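Side-chain contacts in nitrite transporter NirC (Salmonella enterica subsp. enterica serovar Typhimurium, PDB 4FC4), which carries nitrite into and out of the cell across the cytoplasmic membrane, as a pentameric channel of the formate/nitrite transporter family: residues Ser31-Ala34 with Gly35-Gly39; Thr135-Val138 with His139-Ala142; Ala167-Met170 with Ala171-Glu175; Asp215-Leu219 with Ala220-His224; Val239-Gly242 with Leu243-Tyr247. One frame throughout, in Å; residues are numbered along the deposited sequence.

Interaction 1. Residues Ser31-Ala34 with Gly35-Gly39; sequences SAMA and GAYVG
On the predicted membrane-spanning helix 24-51, M33 and Y37 form a Met-aromatic pair one helical turn apart. The two side chains lie side by side and point the same way. The M33 chain is extended beyond CG (chi2 -174°), which carries its sulfur out along the tyrosine. M33 CB sits over the face of the Y37 ring, 4.3 Å from the centroid, as a CH-pi contact. M33 SD comes obliquely to the far end of the ring, 3.6 Å from Y37 OH. The same ring also covers its own helix: M33 O lies over one face, offset toward the rim, 3.1 Å from Y37 CG. That oxygen meanwhile accepts the backbone bond from Y37 N at 2.8 Å. Such i to i+4 pairing runs through the whole turn, with A36 N to A32 O and V38 N to A34 O both at 3.0 Å. The bond from G35 N to S31 O is weak, at 3.4 Å. In the FNT pentamer this helix faces a neighbour. Y37 OH is hydrogen-bonded to Y245 OH of the second subunit, and M33 packs on that same tyrosine. A36 meets W162 of the second subunit, while V38 turns to V72 of its own chain.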
# COMPACT_ATOMS: atom_id res chain seq x y z
N SER B 31 16.34 -18.55 -18.46
CA SER B 31 15.42 -18.01 -19.46
C SER B 31 14.00 -18.66 -19.44
O SER B 31 12.99 -17.96 -19.60
CB SER B 31 15.99 -18.23 -20.85
OG SER B 31 17.18 -17.51 -21.01
N ALA B 32 13.92 -19.99 -19.31
CA ALA B 32 12.58 -20.65 -19.22
C ALA B 32 11.85 -20.08 -18.00
O ALA B 32 10.64 -19.85 -18.05
CB ALA B 32 12.69 -22.18 -19.15
N MET B 33 12.58 -19.88 -16.90
CA MET B 33 11.99 -19.33 -15.71
C MET B 33 11.29 -17.99 -15.99
O MET B 33 10.16 -17.78 -15.60
CB MET B 33 13.03 -19.18 -14.59
CG MET B 33 13.57 -20.47 -13.97
SD MET B 33 14.65 -20.06 -12.56
CE MET B 33 14.71 -21.59 -11.61
N ALA B 34 11.96 -17.08 -16.70
CA ALA B 34 11.35 -15.79 -16.94
C ALA B 34 10.04 -15.89 -17.73
O ALA B 34 9.09 -15.19 -17.40
CB ALA B 34 12.31 -14.82 -17.60
N GLY B 35 9.98 -16.75 -18.75
CA GLY B 35 8.76 -16.91 -19.53
C GLY B 35 7.67 -17.51 -18.67
O GLY B 35 6.55 -17.06 -18.71
N ALA B 36 8.00 -18.52 -17.90
CA ALA B 36 7.05 -19.14 -16.99
C ALA B 36 6.50 -18.10 -15.95
O ALA B 36 5.26 -18.03 -15.74
CB ALA B 36 7.69 -20.35 -16.30
N TYR B 37 7.39 -17.28 -15.38
CA TYR B 37 7.01 -16.28 -14.35
C TYR B 37 6.10 -15.25 -14.92
O TYR B 37 5.05 -14.95 -14.32
CB TYR B 37 8.23 -15.60 -13.74
CG TYR B 37 9.14 -16.54 -12.91
CD1 TYR B 37 8.73 -17.85 -12.56
CD2 TYR B 37 10.38 -16.10 -12.48
CE1 TYR B 37 9.55 -18.66 -11.83
CE2 TYR B 37 11.21 -16.91 -11.75
CZ TYR B 37 10.80 -18.18 -11.44
OH TYR B 37 11.70 -18.97 -10.74
N VAL B 38 6.49 -14.71 -16.09
CA VAL B 38 5.65 -13.73 -16.75
C VAL B 38 4.27 -14.36 -17.02
O VAL B 38 3.23 -13.72 -16.77
CB VAL B 38 6.29 -13.11 -18.00
CG1 VAL B 38 5.34 -12.09 -18.66
CG2 VAL B 38 7.57 -12.37 -17.62
N GLY B 39 4.27 -15.62 -17.48
CA GLY B 39 3.07 -16.42 -17.67
C GLY B 39 2.13 -16.49 -16.45
O GLY B 39 0.91 -16.37 -16.60

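Interaction 2. Residues Thr135-Val138 with His139-Ala142; sequences TSIV and HSVA
S136 caps the N-terminus of helix 137-147, and its carbonyl turns to H139 and S140 in the first turn. At the N-cap, S136 OG accepts from V138 N at 3.1 Å. The side chain has OG anti to the backbone N (chi1 167°), which brings the hydroxyl beside the start of the helix. S136 OG also has a hydrogen bond with L130 O, and the preceding amide, I137 N, bonds to N50 OD1. S136 O receives two donors: S140 N at 3.2 Å, and H139 N at 2.8 Å, a weak bond bent to 125°. Regular helical bonds follow, V141 N to I137 O at 2.8 Å and A142 N to V138 O at 3.2 Å. The H139 ring lies back beside the cap. Its ND1 is 3.9 Å from S136 CB, and its polar partner is V133 O, through a weak hydrogen bond. From the same side of the ring plane, V138 CG1 approaches H139 CD2 at 4.0 Å. F46 of helix 24-51 packs on I137, V138 and V141, and S208 of helix 198-209 meets V138, H139 and A142, so this short helix lies against both of these longer ones.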
# COMPACT_ATOMS: atom_id res chain seq x y z
N THR B 135 -15.99 -17.99 -25.71
CA THR B 135 -16.17 -16.61 -25.35
C THR B 135 -15.08 -16.01 -24.43
O THR B 135 -15.06 -14.79 -24.26
CB THR B 135 -17.53 -16.37 -24.70
OG1 THR B 135 -17.64 -14.97 -24.50
CG2 THR B 135 -17.62 -17.05 -23.36
N SER B 136 -14.22 -16.85 -23.85
CA SER B 136 -13.13 -16.40 -23.01
C SER B 136 -12.31 -15.22 -23.59
O SER B 136 -11.90 -15.25 -24.79
CB SER B 136 -12.18 -17.56 -22.70
OG SER B 136 -10.93 -17.11 -22.11
N ILE B 137 -11.99 -14.26 -22.72
CA ILE B 137 -11.18 -13.12 -23.16
C ILE B 137 -9.79 -13.53 -23.64
O ILE B 137 -9.18 -12.78 -24.41
CB ILE B 137 -11.14 -11.92 -22.15
CG1 ILE B 137 -10.39 -12.26 -20.85
CG2 ILE B 137 -12.56 -11.45 -21.85
CD1 ILE B 137 -9.94 -11.00 -20.06
N VAL B 138 -9.30 -14.67 -23.17
CA VAL B 138 -8.06 -15.26 -23.69
C VAL B 138 -8.19 -15.41 -25.20
O VAL B 138 -7.28 -15.01 -25.93
CB VAL B 138 -7.68 -16.62 -22.98
CG1 VAL B 138 -6.80 -17.55 -23.82
CG2 VAL B 138 -6.99 -16.38 -21.62
N HIS B 139 -9.32 -15.92 -25.68
CA HIS B 139 -9.51 -16.06 -27.16
C HIS B 139 -9.76 -14.78 -27.91
O HIS B 139 -9.16 -14.59 -28.98
CB HIS B 139 -10.54 -17.12 -27.50
CG HIS B 139 -10.24 -18.42 -26.87
ND1 HIS B 139 -11.14 -19.11 -26.14
CD2 HIS B 139 -9.04 -19.13 -26.77
CE1 HIS B 139 -10.56 -20.22 -25.64
NE2 HIS B 139 -9.27 -20.23 -26.04
N SER B 140 -10.58 -13.88 -27.37
CA SER B 140 -10.87 -12.68 -28.11
C SER B 140 -9.66 -11.72 -28.09
O SER B 140 -9.33 -11.08 -29.09
CB SER B 140 -12.16 -12.04 -27.66
OG SER B 140 -12.10 -11.75 -26.29
N VAL B 141 -8.93 -11.67 -26.98
CA VAL B 141 -7.75 -10.78 -26.93
C VAL B 141 -6.58 -11.32 -27.79
O VAL B 141 -5.96 -10.55 -28.50
CB VAL B 141 -7.35 -10.43 -25.47
CG1 VAL B 141 -6.10 -9.54 -25.40
CG2 VAL B 141 -8.50 -9.73 -24.82
N ALA B 142 -6.34 -12.63 -27.77
CA ALA B 142 -5.24 -13.25 -28.56
C ALA B 142 -5.47 -13.01 -30.03
O ALA B 142 -4.56 -12.58 -30.74
CB ALA B 142 -5.13 -14.74 -28.29

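Interaction 3. Residues Ala167-Met170 with Ala171-Glu175; sequences AIWM and AIRTE
One face of the W169 indole is covered by the aliphatic part of R173. Y245 of the same chain stacks on the opposite face, so the indole is sandwiched between them. R173 CD stands 3.6 Å from the centroid of the five-membered ring, a CH-pi contact, and is offset toward the rim. W169 NE1 is the ring atom nearest R173 CD, at 3.3 Å. The guanidinium plane is turned only 6° from the indole plane, although the two side chains cross each other at a slant. The arginine chain bends at chi3 (58°) just beyond the carbons that cross the indole. The polar ends look beyond this pair: W169 NE1 bonds to A75 O and R173 NE to I74 O, both of the third subunit, and R173 NH1 bonds to T5 OG1 of the same chain.

The pair lies near the C-terminal end of helix 150-172, a predicted membrane span. R173 N bonds to W169 O at 3.1 Å and, weakly, to M170 O. The T174 hydroxyl folds back as donor to M170 O at 2.8 Å, with OG1 lying between its own backbone N and carbonyl carbon (chi1 55°). Further back, A171 N to A167 O and I172 N to I168 O are regular helical bonds, each 2.9 Å. I168 CG2 and I172 CD1 touch at 4.3 Å, and both side chains pack on F86 of helix 80-93.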
# COMPACT_ATOMS: atom_id res chain seq x y z
N ALA B 167 11.03 0.05 -15.53
CA ALA B 167 10.84 -0.62 -14.26
C ALA B 167 12.17 -1.27 -13.86
O ALA B 167 12.61 -1.17 -12.73
CB ALA B 167 9.73 -1.64 -14.39
N ILE B 168 12.84 -1.89 -14.82
CA ILE B 168 14.10 -2.57 -14.51
C ILE B 168 15.17 -1.59 -14.04
O ILE B 168 15.85 -1.82 -13.03
CB ILE B 168 14.59 -3.36 -15.72
CG1 ILE B 168 13.59 -4.52 -15.98
CG2 ILE B 168 15.99 -3.81 -15.44
CD1 ILE B 168 13.78 -5.18 -17.32
N TRP B 169 15.25 -0.49 -14.77
CA TRP B 169 16.09 0.66 -14.49
C TRP B 169 15.85 1.21 -13.11
O TRP B 169 16.79 1.32 -12.29
CB TRP B 169 15.78 1.73 -15.52
CG TRP B 169 16.66 2.96 -15.48
CD1 TRP B 169 16.33 4.21 -14.99
CD2 TRP B 169 18.03 3.09 -15.99
NE1 TRP B 169 17.39 5.08 -15.13
CE2 TRP B 169 18.44 4.47 -15.72
CE3 TRP B 169 18.94 2.22 -16.60
CZ2 TRP B 169 19.70 4.94 -16.06
CZ3 TRP B 169 20.20 2.70 -16.93
CH2 TRP B 169 20.59 4.03 -16.67
N MET B 170 14.60 1.59 -12.83
CA MET B 170 14.26 2.17 -11.52
C MET B 170 14.52 1.20 -10.37
O MET B 170 14.93 1.61 -9.30
CB MET B 170 12.83 2.67 -11.49
CG MET B 170 12.52 3.86 -12.39
SD MET B 170 10.79 4.32 -12.15
CE MET B 170 10.96 5.35 -10.73
N ALA B 171 14.25 -0.08 -10.61
CA ALA B 171 14.57 -1.14 -9.63
C ALA B 171 16.06 -1.19 -9.35
O ALA B 171 16.46 -1.26 -8.19
CB ALA B 171 14.06 -2.48 -10.11
N ILE B 172 16.89 -1.07 -10.39
CA ILE B 172 18.34 -1.06 -10.15
C ILE B 172 18.78 0.12 -9.29
O ILE B 172 19.71 -0.02 -8.49
CB ILE B 172 19.15 -1.12 -11.44
CG1 ILE B 172 19.08 -2.53 -12.00
CG2 ILE B 172 20.61 -0.78 -11.19
CD1 ILE B 172 19.60 -2.63 -13.42
N ARG B 173 18.09 1.26 -9.43
CA ARG B 173 18.43 2.53 -8.76
C ARG B 173 17.84 2.74 -7.36
O ARG B 173 18.08 3.76 -6.70
CB ARG B 173 18.00 3.66 -9.67
CG ARG B 173 18.85 3.66 -10.94
CD ARG B 173 18.26 4.55 -12.01
NE ARG B 173 18.11 5.94 -11.57
CZ ARG B 173 19.09 6.83 -11.57
NH1 ARG B 173 20.28 6.47 -11.99
NH2 ARG B 173 18.88 8.09 -11.16
N THR B 174 17.04 1.77 -6.92
CA THR B 174 16.38 1.79 -5.60
C THR B 174 16.62 0.50 -4.81
O THR B 174 17.15 -0.49 -5.33
CB THR B 174 14.84 2.05 -5.73
OG1 THR B 174 14.22 1.09 -6.62
CG2 THR B 174 14.59 3.50 -6.26
N GLU B 175 16.18 0.51 -3.56
CA GLU B 175 16.35 -0.59 -2.60
C GLU B 175 15.00 -1.14 -2.09
O GLU B 175 13.96 -0.47 -2.13
CB GLU B 175 17.20 -0.07 -1.43
CG GLU B 175 18.60 -0.67 -1.23
CD GLU B 175 19.30 -1.19 -2.50
OE1 GLU B 175 20.13 -0.44 -3.04
OE2 GLU B 175 19.05 -2.34 -2.94

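Interaction 4. Residues Asp215-Leu219 with Ala220-His224; sequences DAYTL and AGIGH
The start of helix 219-248 brings Y217, from the preceding loop, across I222 in the first turn. The I222 side chain can be followed outward from its backbone. I222 CB points toward the loop and lies 3.7 Å from L219 O. CG1 is anti to the carbonyl carbon (chi1 -66°), which leads the branch over toward the tyrosine. I222 CG1 is 3.6 Å from T218 O and 3.4 Å from Y217 OH. At the tip, I222 CD1 lies 3.5 Å from Y217 CZ and is also close to Y217 OH. The methyl approaches the ring obliquely, at its hydroxyl end, and the two side chains cross at a slant. The phenol oxygen has its polar partner in F205 O of helix 198-209, which fixes the end of the ring where the isoleucine meets it. I222 itself also packs on F205.

Next to this contact lies the N-cap of the helix. T218 OG1 accepts from G221 N at 2.9 Å, in a nearly straight bond of 172°. T218 O takes I222 N at 3.0 Å, so the threonine satisfies one amide with its side chain and another with its carbonyl. L219 O takes G223 N at 2.8 Å. The A220 methyl lies next to the capping hydroxyl. On the loop side, the Y217 ring packs on S208 and W209 of helix 198-209 and on A142 and T146 of helix 137-147, while L219 leans on W209.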
# COMPACT_ATOMS: atom_id res chain seq x y z
N ASP B 215 -11.30 -20.60 -35.61
CA ASP B 215 -10.47 -21.01 -36.76
C ASP B 215 -9.67 -19.84 -37.32
O ASP B 215 -8.64 -20.04 -37.98
CB ASP B 215 -11.32 -21.61 -37.87
CG ASP B 215 -12.46 -22.42 -37.33
OD1 ASP B 215 -12.96 -22.11 -36.21
OD2 ASP B 215 -12.87 -23.36 -38.05
N ALA B 216 -10.17 -18.63 -37.05
CA ALA B 216 -9.52 -17.39 -37.45
C ALA B 216 -8.16 -17.24 -36.77
O ALA B 216 -7.40 -16.37 -37.14
CB ALA B 216 -10.43 -16.19 -37.17
N TYR B 217 -7.85 -18.09 -35.80
CA TYR B 217 -6.65 -17.96 -34.95
C TYR B 217 -5.62 -18.99 -35.39
O TYR B 217 -5.85 -20.20 -35.22
CB TYR B 217 -7.02 -18.27 -33.49
CG TYR B 217 -5.88 -18.15 -32.50
CD1 TYR B 217 -5.38 -16.89 -32.15
CD2 TYR B 217 -5.34 -19.28 -31.89
CE1 TYR B 217 -4.34 -16.76 -31.25
CE2 TYR B 217 -4.29 -19.17 -30.99
CZ TYR B 217 -3.79 -17.90 -30.65
OH TYR B 217 -2.75 -17.71 -29.73
N THR B 218 -4.48 -18.53 -35.92
CA THR B 218 -3.52 -19.43 -36.61
C THR B 218 -2.07 -19.21 -36.14
O THR B 218 -1.77 -18.17 -35.51
CB THR B 218 -3.51 -19.21 -38.14
OG1 THR B 218 -2.77 -18.02 -38.40
CG2 THR B 218 -4.95 -19.12 -38.72
N LEU B 219 -1.18 -20.15 -36.45
CA LEU B 219 0.22 -19.99 -36.04
C LEU B 219 0.88 -18.83 -36.78
O LEU B 219 1.76 -18.13 -36.24
CB LEU B 219 1.03 -21.24 -36.28
CG LEU B 219 0.84 -22.50 -35.46
CD1 LEU B 219 0.92 -23.69 -36.40
CD2 LEU B 219 1.90 -22.56 -34.36
N ALA B 220 0.46 -18.63 -38.03
CA ALA B 220 0.86 -17.46 -38.80
C ALA B 220 0.42 -16.13 -38.10
O ALA B 220 1.24 -15.21 -37.95
CB ALA B 220 0.35 -17.56 -40.23
N GLY B 221 -0.81 -16.07 -37.59
CA GLY B 221 -1.22 -14.95 -36.75
C GLY B 221 -0.33 -14.73 -35.53
O GLY B 221 0.07 -13.58 -35.21
N ILE B 222 -0.02 -15.83 -34.83
CA ILE B 222 0.85 -15.73 -33.64
C ILE B 222 2.25 -15.22 -34.03
O ILE B 222 2.75 -14.29 -33.42
CB ILE B 222 0.92 -17.03 -32.84
CG1 ILE B 222 -0.45 -17.35 -32.23
CG2 ILE B 222 1.96 -16.89 -31.72
CD1 ILE B 222 -0.62 -18.77 -31.72
N GLY B 223 2.84 -15.78 -35.08
CA GLY B 223 4.15 -15.37 -35.51
C GLY B 223 4.20 -13.93 -35.97
O GLY B 223 5.17 -13.22 -35.70
N HIS B 224 3.15 -13.51 -36.67
CA HIS B 224 2.95 -12.11 -37.06
C HIS B 224 3.05 -11.14 -35.89
O HIS B 224 3.82 -10.19 -35.95
CB HIS B 224 1.61 -11.93 -37.79
CG HIS B 224 1.31 -10.49 -38.13
ND1 HIS B 224 1.90 -9.86 -39.16
CD2 HIS B 224 0.50 -9.57 -37.54
CE1 HIS B 224 1.47 -8.60 -39.23
NE2 HIS B 224 0.62 -8.41 -38.25

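Interaction 5. Residues Val239-Gly242 with Leu243-Tyr247; sequences VFMG and LGYWY
M241 curls against the edge of the Y245 ring, one turn further along helix 219-248. The methionine is bent at chi2 and chi3 (-70° and -68°), which folds its end back alongside the tyrosine. M241 SD lies in the ring plane, at the edge, 3.8 Å from Y245 CE2, a Met-aromatic contact. M241 CE touches the same carbon, Y245 CE2, at 3.8 Å. Along the backbone Y245 N bonds to M241 O at 2.9 Å, and W246 N to G242 O at 3.1 Å. The helix widens into a pi-type turn at 239-242, which includes M241. There G244 N reaches V239 O at 2.6 Å, five residues back, and G244 CA makes a CA-H...O contact with F240 O at 3.4 Å. Further out, W169 of helix 150-172 packs on M241, and F2 meets the tyrosine ring edge-to-face. Y245 OH bonds to G76 O and to Y37 OH, both of the third subunit. M241 also packs on that Y37. The tyrosine therefore has a flank in contact with the M241 thioether within its own chain, while its polar end bonds across the subunit boundary.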
# COMPACT_ATOMS: atom_id res chain seq x y z
N VAL B 239 17.38 1.56 -27.81
CA VAL B 239 17.56 2.97 -28.20
C VAL B 239 17.06 3.93 -27.13
O VAL B 239 17.83 4.76 -26.63
CB VAL B 239 16.95 3.31 -29.58
CG1 VAL B 239 17.10 4.79 -29.89
CG2 VAL B 239 17.59 2.51 -30.70
N PHE B 240 15.77 3.83 -26.78
CA PHE B 240 15.21 4.81 -25.84
C PHE B 240 15.85 4.65 -24.48
O PHE B 240 16.03 5.65 -23.80
CB PHE B 240 13.69 4.72 -25.65
CG PHE B 240 12.89 4.76 -26.91
CD1 PHE B 240 13.43 5.23 -28.12
CD2 PHE B 240 11.55 4.35 -26.88
CE1 PHE B 240 12.65 5.26 -29.28
CE2 PHE B 240 10.78 4.38 -28.04
CZ PHE B 240 11.31 4.84 -29.24
N MET B 241 16.17 3.42 -24.07
CA MET B 241 16.73 3.22 -22.75
C MET B 241 18.24 3.07 -22.82
O MET B 241 18.97 3.89 -22.26
CB MET B 241 16.04 2.09 -21.96
CG MET B 241 14.61 2.42 -21.54
SD MET B 241 14.47 3.69 -20.27
CE MET B 241 15.18 2.80 -18.87
N GLY B 242 18.72 2.06 -23.52
CA GLY B 242 20.17 1.84 -23.64
C GLY B 242 20.90 3.06 -24.16
O GLY B 242 21.78 3.67 -23.49
N LEU B 243 20.54 3.45 -25.38
CA LEU B 243 21.26 4.53 -26.01
C LEU B 243 20.83 5.85 -25.41
O LEU B 243 21.65 6.72 -25.21
CB LEU B 243 21.05 4.50 -27.52
CG LEU B 243 22.21 4.06 -28.39
CD1 LEU B 243 22.93 2.85 -27.81
CD2 LEU B 243 21.76 3.82 -29.83
N GLY B 244 19.55 5.98 -25.07
CA GLY B 244 19.05 7.16 -24.32
C GLY B 244 19.90 7.52 -23.11
O GLY B 244 20.44 8.62 -23.01
N TYR B 245 20.05 6.58 -22.19
CA TYR B 245 20.78 6.88 -20.95
C TYR B 245 22.29 6.99 -21.14
O TYR B 245 22.95 7.80 -20.48
CB TYR B 245 20.38 5.97 -19.81
CG TYR B 245 19.11 6.46 -19.12
CD1 TYR B 245 19.15 7.59 -18.31
CD2 TYR B 245 17.89 5.77 -19.23
CE1 TYR B 245 18.03 8.07 -17.64
CE2 TYR B 245 16.74 6.23 -18.53
CZ TYR B 245 16.83 7.40 -17.76
OH TYR B 245 15.78 7.94 -17.10
N TRP B 246 22.81 6.21 -22.08
CA TRP B 246 24.20 6.38 -22.52
C TRP B 246 24.51 7.81 -22.92
O TRP B 246 25.43 8.39 -22.41
CB TRP B 246 24.58 5.40 -23.62
CG TRP B 246 26.05 5.51 -23.95
CD1 TRP B 246 26.64 6.22 -25.00
CD2 TRP B 246 27.17 4.91 -23.20
NE1 TRP B 246 27.99 6.09 -24.95
CE2 TRP B 246 28.39 5.33 -23.89
CE3 TRP B 246 27.28 4.11 -22.06
CZ2 TRP B 246 29.66 4.93 -23.46
CZ3 TRP B 246 28.57 3.73 -21.62
CH2 TRP B 246 29.73 4.12 -22.32
N TYR B 247 23.71 8.42 -23.80
CA TYR B 247 24.00 9.82 -24.19
C TYR B 247 23.55 10.90 -23.20
O TYR B 247 23.79 12.06 -23.44
CB TYR B 247 23.48 10.11 -25.59
CG TYR B 247 24.22 9.31 -26.61
CD1 TYR B 247 25.54 9.67 -26.97
CD2 TYR B 247 23.65 8.18 -27.19
CE1 TYR B 247 26.27 8.93 -27.89
CE2 TYR B 247 24.36 7.43 -28.13
CZ TYR B 247 25.66 7.82 -28.47
OH TYR B 247 26.36 7.06 -29.37

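In the fold
Interactions 3 and 5 touch: W169 CZ2 is 3.5 Å from Y245 CG, and W169 CB is 3.6 Å from M241 CE. Both also meet the third subunit. Interaction 1 supplies the other side of such a boundary, since its Y37 pairs with Y245 of the second subunit, although within one chain the centres of interactions 1 and 5 are about 26 Å apart. Interactions 2 and 4 form a second touching pair, through A142 CB and Y217 CE1 at 3.7 Å, and no other chain touches either. Interactions 4 and 5 share helix 219-248, with centres about 34 Å apart.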